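PDB 2PFY: putative exported protein from Bordetella pertussis Tohama I, which binds pyroglutamic acid and probably delivers it, as a periplasmic solute receptor, to a tripartite ATP-independent (TRAP) transporter. Local coordinates for residues G117-V131 against Y195-S209. Residues are numbered along the deposited sequence; the frame is centred on the assembly and turned at random.
Sequences GSPWPPQGIYTKKPV and YVKYYYDAQAFIPQS. With PCA (pyroglutamic acid), chain E.
Different chi1 settings bring Tyr-126 and Tyr-199 together across a non-hydrogen-bonded antiparallel pair: Tyr-199 swings CG away from its own amide nitrogen (chi1 170°), whereas Tyr-126 turns CG anti to its carbonyl carbon (chi1 -64°). The edge of Tyr-199 thus meets the face of Tyr-126 in an edge-to-face pair, centroids 4.9 Å apart and planes at 61°, with CD1 of Tyr-199 over the ring. Tyr-126 OH is hydrogen-bonded to the backbone oxygen of Ser-183, a pocket residue. On the reverse face of the sheet, Thr-127 OG1 lies at the edge of the Tyr-200 ring, and the Tyr-200 hydroxyl accepts a hydrogen bond from Val-131 N (N to OH 2.9 Å). The ring of Tyr-198 lies against Pro-130, whose N sits over one face. At the end of this ladder Lys-197 and Tyr-198 form a classic beta bulge opposite Thr-127, their two N-H groups gripping Thr-127 O from opposite faces of its carbonyl plane. Between the two ladders the chains remain paired: Gln-123 N bonds to Phe-205 O (3.0 Å), and Ala-204 N returns a bond to Gln-123 O (2.9 Å). Gln-123 CG also makes a CH-pi contact over the Phe-205 ring, 3.7 Å from its centroid. Farther along, Trp-120 N donates to Pro-207 O at 3.1 Å; the same oxygen lies at the edge of the indole, while pyroglutamic acid lies over one indole face, its CD toward the rim. Ser-118 and Ser-209 then exchange backbone bonds in the other sheet. Two neighbouring crossings between the lobes of this periplasmic-binding-protein fold are therefore tied by backbone bonding, and they place the Trp-120 indole, the Gln-123 side chain and the Pro-207 ring against the ligand, which implies that the link between the lobes also forms part of the pocket wall.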
loop_
_atom_site.group_PDB
_atom_site.type_symbol
_atom_site.label_atom_id
_atom_site.label_comp_id
_atom_site.label_asym_id
_atom_site.label_seq_id
_atom_site.Cartn_x
_atom_site.Cartn_y
_atom_site.Cartn_z
ATOM N N GLY A 117 -9.939 2.773 -3.603
ATOM C CA GLY A 117 -8.560 2.290 -3.596
ATOM C C GLY A 117 -7.655 3.122 -4.497
ATOM O O GLY A 117 -8.121 3.841 -5.392
ATOM N N SER A 118 -6.346 3.055 -4.247
ATOM C CA SER A 118 -5.362 3.606 -5.183
ATOM C C SER A 118 -4.092 2.840 -4.961
ATOM O O SER A 118 -3.847 2.356 -3.853
ATOM C CB SER A 118 -5.118 5.104 -4.961
ATOM O OG SER A 118 -6.238 5.854 -5.378
ATOM N N PRO A 119 -3.300 2.669 -6.039
ATOM C CA PRO A 119 -2.086 1.871 -5.905
ATOM C C PRO A 119 -0.859 2.721 -5.527
ATOM O O PRO A 119 -0.760 3.895 -5.885
ATOM C CB PRO A 119 -1.920 1.289 -7.328
ATOM C CG PRO A 119 -2.392 2.438 -8.226
ATOM C CD PRO A 119 -3.549 3.073 -7.446
ATOM N N TRP A 120 0.035 2.120 -4.772
ATOM C CA TRP A 120 1.430 2.552 -4.711
ATOM C C TRP A 120 2.090 2.195 -6.062
ATOM O O TRP A 120 1.536 1.418 -6.848
ATOM C CB TRP A 120 2.141 1.768 -3.595
ATOM C CG TRP A 120 1.787 2.241 -2.236
ATOM C CD1 TRP A 120 0.796 1.755 -1.398
ATOM C CD2 TRP A 120 2.435 3.294 -1.534
ATOM N NE1 TRP A 120 0.813 2.444 -0.212
ATOM C CE2 TRP A 120 1.814 3.393 -0.265
ATOM C CE3 TRP A 120 3.495 4.172 -1.854
ATOM C CZ2 TRP A 120 2.221 4.327 0.693
ATOM C CZ3 TRP A 120 3.895 5.115 -0.900
ATOM C CH2 TRP A 120 3.260 5.176 0.359
ATOM N N PRO A 121 3.272 2.780 -6.343
ATOM C CA PRO A 121 4.050 2.304 -7.474
ATOM C C PRO A 121 4.662 0.923 -7.163
ATOM O O PRO A 121 4.578 0.441 -6.022
ATOM C CB PRO A 121 5.136 3.405 -7.666
ATOM C CG PRO A 121 4.636 4.616 -6.825
ATOM C CD PRO A 121 3.912 3.927 -5.677
ATOM N N PRO A 122 5.229 0.259 -8.187
ATOM C CA PRO A 122 5.843 -1.051 -7.995
ATOM C C PRO A 122 6.983 -1.035 -6.975
ATOM O O PRO A 122 7.660 0.001 -6.814
ATOM C CB PRO A 122 6.384 -1.387 -9.386
ATOM C CG PRO A 122 5.489 -0.604 -10.331
ATOM C CD PRO A 122 5.274 0.699 -9.593
ATOM N N GLN A 123 7.201 -2.159 -6.280
ATOM C CA GLN A 123 8.154 -2.175 -5.165
ATOM C C GLN A 123 9.552 -2.561 -5.655
ATOM O O GLN A 123 9.729 -3.622 -6.252
ATOM C CB GLN A 123 7.709 -3.174 -4.085
ATOM C CG GLN A 123 6.257 -2.957 -3.584
ATOM C CD GLN A 123 6.113 -1.656 -2.799
ATOM O OE1 GLN A 123 5.627 -0.637 -3.306
ATOM N NE2 GLN A 123 6.572 -1.677 -1.589
ATOM N N GLY A 124 10.528 -1.703 -5.393
ATOM C CA GLY A 124 11.964 -2.012 -5.662
ATOM C C GLY A 124 12.696 -2.330 -4.362
ATOM O O GLY A 124 12.088 -2.369 -3.268
ATOM N N ILE A 125 13.995 -2.572 -4.483
ATOM C CA ILE A 125 14.855 -2.923 -3.347
ATOM C C ILE A 125 15.887 -1.829 -3.156
ATOM O O ILE A 125 16.490 -1.397 -4.122
ATOM C CB ILE A 125 15.555 -4.302 -3.590
ATOM C CG1 ILE A 125 14.481 -5.392 -3.618
ATOM C CG2 ILE A 125 16.623 -4.603 -2.464
ATOM C CD1 ILE A 125 14.886 -6.753 -4.221
ATOM N N TYR A 126 16.045 -1.356 -1.914
ATOM C CA TYR A 126 17.030 -0.326 -1.596
ATOM C C TYR A 126 18.090 -0.924 -0.699
ATOM O O TYR A 126 17.768 -1.586 0.285
ATOM C CB TYR A 126 16.414 0.847 -0.816
ATOM C CG TYR A 126 15.361 1.674 -1.543
ATOM C CD1 TYR A 126 15.644 2.981 -1.948
ATOM C CD2 TYR A 126 14.077 1.172 -1.773
ATOM C CE1 TYR A 126 14.668 3.793 -2.558
ATOM C CE2 TYR A 126 13.089 1.960 -2.422
ATOM C CZ TYR A 126 13.395 3.270 -2.800
ATOM O OH TYR A 126 12.433 4.044 -3.424
ATOM N N THR A 127 19.349 -0.658 -1.000
ATOM C CA THR A 127 20.437 -1.283 -0.238
ATOM C C THR A 127 21.581 -0.295 -0.048
ATOM O O THR A 127 21.621 0.763 -0.709
ATOM C CB THR A 127 21.002 -2.556 -0.969
ATOM O OG1 THR A 127 21.641 -2.162 -2.186
ATOM C CG2 THR A 127 19.895 -3.532 -1.307
ATOM N N LYS A 128 22.504 -0.642 0.853
ATOM C CA LYS A 128 23.677 0.188 1.105
ATOM C C LYS A 128 24.899 -0.306 0.348
ATOM O O LYS A 128 25.886 0.422 0.281
ATOM C CB LYS A 128 23.994 0.281 2.594
ATOM C CG LYS A 128 22.874 0.891 3.403
ATOM C CD LYS A 128 22.992 0.500 4.843
ATOM C CE LYS A 128 23.537 1.621 5.646
ATOM N NZ LYS A 128 23.529 1.179 7.065
ATOM N N LYS A 129 24.797 -1.517 -0.222
ATOM C CA LYS A 129 25.884 -2.163 -0.979
ATOM C C LYS A 129 25.292 -2.795 -2.217
ATOM O O LYS A 129 24.113 -3.087 -2.230
ATOM C CB LYS A 129 26.553 -3.280 -0.145
ATOM C CG LYS A 129 27.455 -2.770 0.957
ATOM C CD LYS A 129 28.710 -3.669 1.140
ATOM C CE LYS A 129 29.764 -3.394 0.034
ATOM N NZ LYS A 129 31.054 -4.060 0.318
ATOM N N PRO A 130 26.105 -3.042 -3.253
ATOM C CA PRO A 130 25.557 -3.746 -4.401
ATOM C C PRO A 130 24.956 -5.116 -4.040
ATOM O O PRO A 130 25.479 -5.827 -3.181
ATOM C CB PRO A 130 26.775 -3.934 -5.318
ATOM C CG PRO A 130 27.707 -2.828 -4.975
ATOM C CD PRO A 130 27.533 -2.694 -3.449
ATOM N N VAL A 131 23.878 -5.472 -4.715
ATOM C CA VAL A 131 23.232 -6.765 -4.551
ATOM C C VAL A 131 22.949 -7.349 -5.937
ATOM O O VAL A 131 22.440 -6.653 -6.809
ATOM C CB VAL A 131 21.919 -6.642 -3.719
ATOM C CG1 VAL A 131 21.129 -7.954 -3.735
ATOM C CG2 VAL A 131 22.230 -6.232 -2.275
ATOM N N TYR A 195 20.212 7.887 3.039
ATOM C CA TYR A 195 20.503 6.739 3.884
ATOM C C TYR A 195 20.740 5.404 3.201
ATOM O O TYR A 195 21.263 4.466 3.832
ATOM C CB TYR A 195 19.490 6.652 5.062
ATOM C CG TYR A 195 18.028 6.575 4.677
ATOM C CD1 TYR A 195 17.478 5.379 4.222
ATOM C CD2 TYR A 195 17.181 7.705 4.768
ATOM C CE1 TYR A 195 16.114 5.278 3.879
ATOM C CE2 TYR A 195 15.802 7.605 4.449
ATOM C CZ TYR A 195 15.282 6.388 4.012
ATOM O OH TYR A 195 13.948 6.273 3.644
ATOM N N VAL A 196 20.383 5.301 1.917
ATOM C CA VAL A 196 20.728 4.134 1.108
ATOM C C VAL A 196 21.378 4.595 -0.185
ATOM O O VAL A 196 21.293 5.779 -0.521
ATOM C CB VAL A 196 19.514 3.228 0.754
ATOM C CG1 VAL A 196 19.350 2.146 1.807
ATOM C CG2 VAL A 196 18.198 4.073 0.507
ATOM N N LYS A 197 22.020 3.672 -0.907
ATOM C CA LYS A 197 22.756 4.042 -2.121
ATOM C C LYS A 197 22.297 3.402 -3.418
ATOM O O LYS A 197 22.477 3.984 -4.487
ATOM C CB LYS A 197 24.258 3.767 -1.942
ATOM C CG LYS A 197 25.031 4.981 -1.461
ATOM C CD LYS A 197 24.647 5.361 -0.017
ATOM C CE LYS A 197 24.490 6.896 0.141
ATOM N NZ LYS A 197 23.727 7.310 1.362
ATOM N N TYR A 198 21.772 2.189 -3.343
ATOM C CA TYR A 198 21.364 1.440 -4.548
ATOM C C TYR A 198 19.869 1.204 -4.554
ATOM O O TYR A 198 19.324 0.803 -3.545
ATOM C CB TYR A 198 22.077 0.070 -4.597
ATOM C CG TYR A 198 23.567 0.251 -4.686
ATOM C CD1 TYR A 198 24.210 0.326 -5.923
ATOM C CD2 TYR A 198 24.327 0.426 -3.539
ATOM C CE1 TYR A 198 25.590 0.538 -6.001
ATOM C CE2 TYR A 198 25.725 0.629 -3.612
ATOM C CZ TYR A 198 26.336 0.688 -4.838
ATOM O OH TYR A 198 27.725 0.888 -4.886
ATOM N N TYR A 199 19.230 1.430 -5.699
ATOM C CA TYR A 199 17.817 1.085 -5.883
ATOM C C TYR A 199 17.729 0.127 -7.056
ATOM O O TYR A 199 18.296 0.401 -8.121
ATOM C CB TYR A 199 16.982 2.368 -6.146
ATOM C CG TYR A 199 15.578 2.062 -6.579
ATOM C CD1 TYR A 199 14.608 1.705 -5.634
ATOM C CD2 TYR A 199 15.207 2.103 -7.937
ATOM C CE1 TYR A 199 13.302 1.415 -6.024
ATOM C CE2 TYR A 199 13.901 1.783 -8.330
ATOM C CZ TYR A 199 12.961 1.452 -7.354
ATOM O OH TYR A 199 11.668 1.126 -7.721
ATOM N N TYR A 200 17.044 -0.995 -6.878
ATOM C CA TYR A 200 16.857 -1.975 -7.935
ATOM C C TYR A 200 15.373 -1.964 -8.267
ATOM O O TYR A 200 14.542 -2.158 -7.364
ATOM C CB TYR A 200 17.326 -3.407 -7.485
ATOM C CG TYR A 200 18.816 -3.423 -7.145
ATOM C CD1 TYR A 200 19.775 -3.607 -8.150
ATOM C CD2 TYR A 200 19.259 -3.146 -5.846
ATOM C CE1 TYR A 200 21.129 -3.544 -7.856
ATOM C CE2 TYR A 200 20.582 -3.081 -5.545
ATOM C CZ TYR A 200 21.521 -3.292 -6.549
ATOM O OH TYR A 200 22.856 -3.219 -6.234
ATOM N N ASP A 201 15.062 -1.744 -9.549
ATOM C CA ASP A 201 13.699 -1.598 -10.057
ATOM C C ASP A 201 13.082 -3.004 -10.160
ATOM O O ASP A 201 12.897 -3.547 -11.253
ATOM C CB ASP A 201 13.754 -0.867 -11.427
ATOM C CG ASP A 201 12.357 -0.508 -11.996
ATOM O OD1 ASP A 201 11.327 -0.825 -11.361
ATOM O OD2 ASP A 201 12.287 0.110 -13.096
ATOM N N ALA A 202 12.811 -3.607 -8.999
ATOM C CA ALA A 202 12.353 -4.989 -8.932
ATOM C C ALA A 202 10.939 -5.212 -9.464
ATOM O O ALA A 202 10.631 -6.285 -9.978
ATOM C CB ALA A 202 12.455 -5.509 -7.502
ATOM N N GLN A 203 10.079 -4.199 -9.338
ATOM C CA GLN A 203 8.630 -4.371 -9.491
ATOM C C GLN A 203 8.143 -5.670 -8.839
ATOM O O GLN A 203 7.431 -6.461 -9.480
ATOM C CB GLN A 203 8.229 -4.348 -10.986
ATOM C CG GLN A 203 8.545 -3.032 -11.710
ATOM C CD GLN A 203 8.021 -2.986 -13.142
ATOM O OE1 GLN A 203 6.838 -3.304 -13.421
ATOM N NE2 GLN A 203 8.889 -2.576 -14.058
ATOM N N ALA A 204 8.515 -5.921 -7.589
ATOM C CA ALA A 204 8.147 -7.194 -6.953
ATOM C C ALA A 204 6.609 -7.383 -6.897
ATOM O O ALA A 204 6.078 -8.475 -7.166
ATOM C CB ALA A 204 8.747 -7.305 -5.575
ATOM N N PHE A 205 5.908 -6.301 -6.561
ATOM C CA PHE A 205 4.465 -6.271 -6.568
ATOM C C PHE A 205 3.972 -4.832 -6.511
ATOM O O PHE A 205 4.759 -3.865 -6.425
ATOM C CB PHE A 205 3.878 -7.118 -5.404
ATOM C CG PHE A 205 4.363 -6.714 -4.049
ATOM C CD1 PHE A 205 3.656 -5.760 -3.282
ATOM C CD2 PHE A 205 5.555 -7.226 -3.549
ATOM C CE1 PHE A 205 4.109 -5.364 -2.022
ATOM C CE2 PHE A 205 6.039 -6.807 -2.268
ATOM C CZ PHE A 205 5.314 -5.902 -1.513
ATOM N N ILE A 206 2.665 -4.670 -6.629
ATOM C CA ILE A 206 2.132 -3.335 -6.509
ATOM C C ILE A 206 0.990 -3.295 -5.452
ATOM O O ILE A 206 -0.161 -3.687 -5.743
ATOM C CB ILE A 206 1.907 -2.558 -7.903
ATOM C CG1 ILE A 206 0.491 -2.125 -8.126
ATOM C CG2 ILE A 206 2.634 -3.115 -9.171
ATOM C CD1 ILE A 206 0.216 -0.951 -7.399
ATOM N N PRO A 207 1.337 -2.859 -4.216
ATOM C CA PRO A 207 0.383 -2.973 -3.118
ATOM C C PRO A 207 -0.604 -1.818 -3.195
ATOM O O PRO A 207 -0.261 -0.715 -3.647
ATOM C CB PRO A 207 1.268 -2.931 -1.867
ATOM C CG PRO A 207 2.477 -1.995 -2.310
ATOM C CD PRO A 207 2.623 -2.237 -3.801
ATOM N N GLN A 208 -1.847 -2.101 -2.842
ATOM C CA GLN A 208 -2.909 -1.098 -2.877
ATOM C C GLN A 208 -3.045 -0.422 -1.534
ATOM O O GLN A 208 -2.718 -0.977 -0.497
ATOM C CB GLN A 208 -4.244 -1.732 -3.209
ATOM C CG GLN A 208 -4.269 -2.515 -4.517
ATOM C CD GLN A 208 -3.934 -1.677 -5.736
ATOM O OE1 GLN A 208 -4.323 -0.531 -5.848
ATOM N NE2 GLN A 208 -3.239 -2.271 -6.672
ATOM N N SER A 209 -3.568 0.791 -1.580
ATOM C CA SER A 209 -3.967 1.502 -0.386
ATOM C C SER A 209 -5.480 1.728 -0.505
ATOM O O SER A 209 -5.995 1.888 -1.612
ATOM C CB SER A 209 -3.159 2.791 -0.371
ATOM O OG SER A 209 -3.942 3.888 -0.034
HETATM N N PCA E . 5.325 2.474 0.554
HETATM C CA PCA E . 4.675 1.904 1.758
HETATM C CB PCA E . 3.980 0.615 1.394
HETATM C CG PCA E . 4.290 0.366 -0.052
HETATM C CD PCA E . 5.082 1.550 -0.498
HETATM O OE PCA E . 5.443 1.740 -1.654
HETATM C C PCA E . 5.704 1.655 2.843
HETATM O O PCA E . 5.412 1.414 4.021
HETATM O OXT PCA E . 6.881 1.697 2.536
#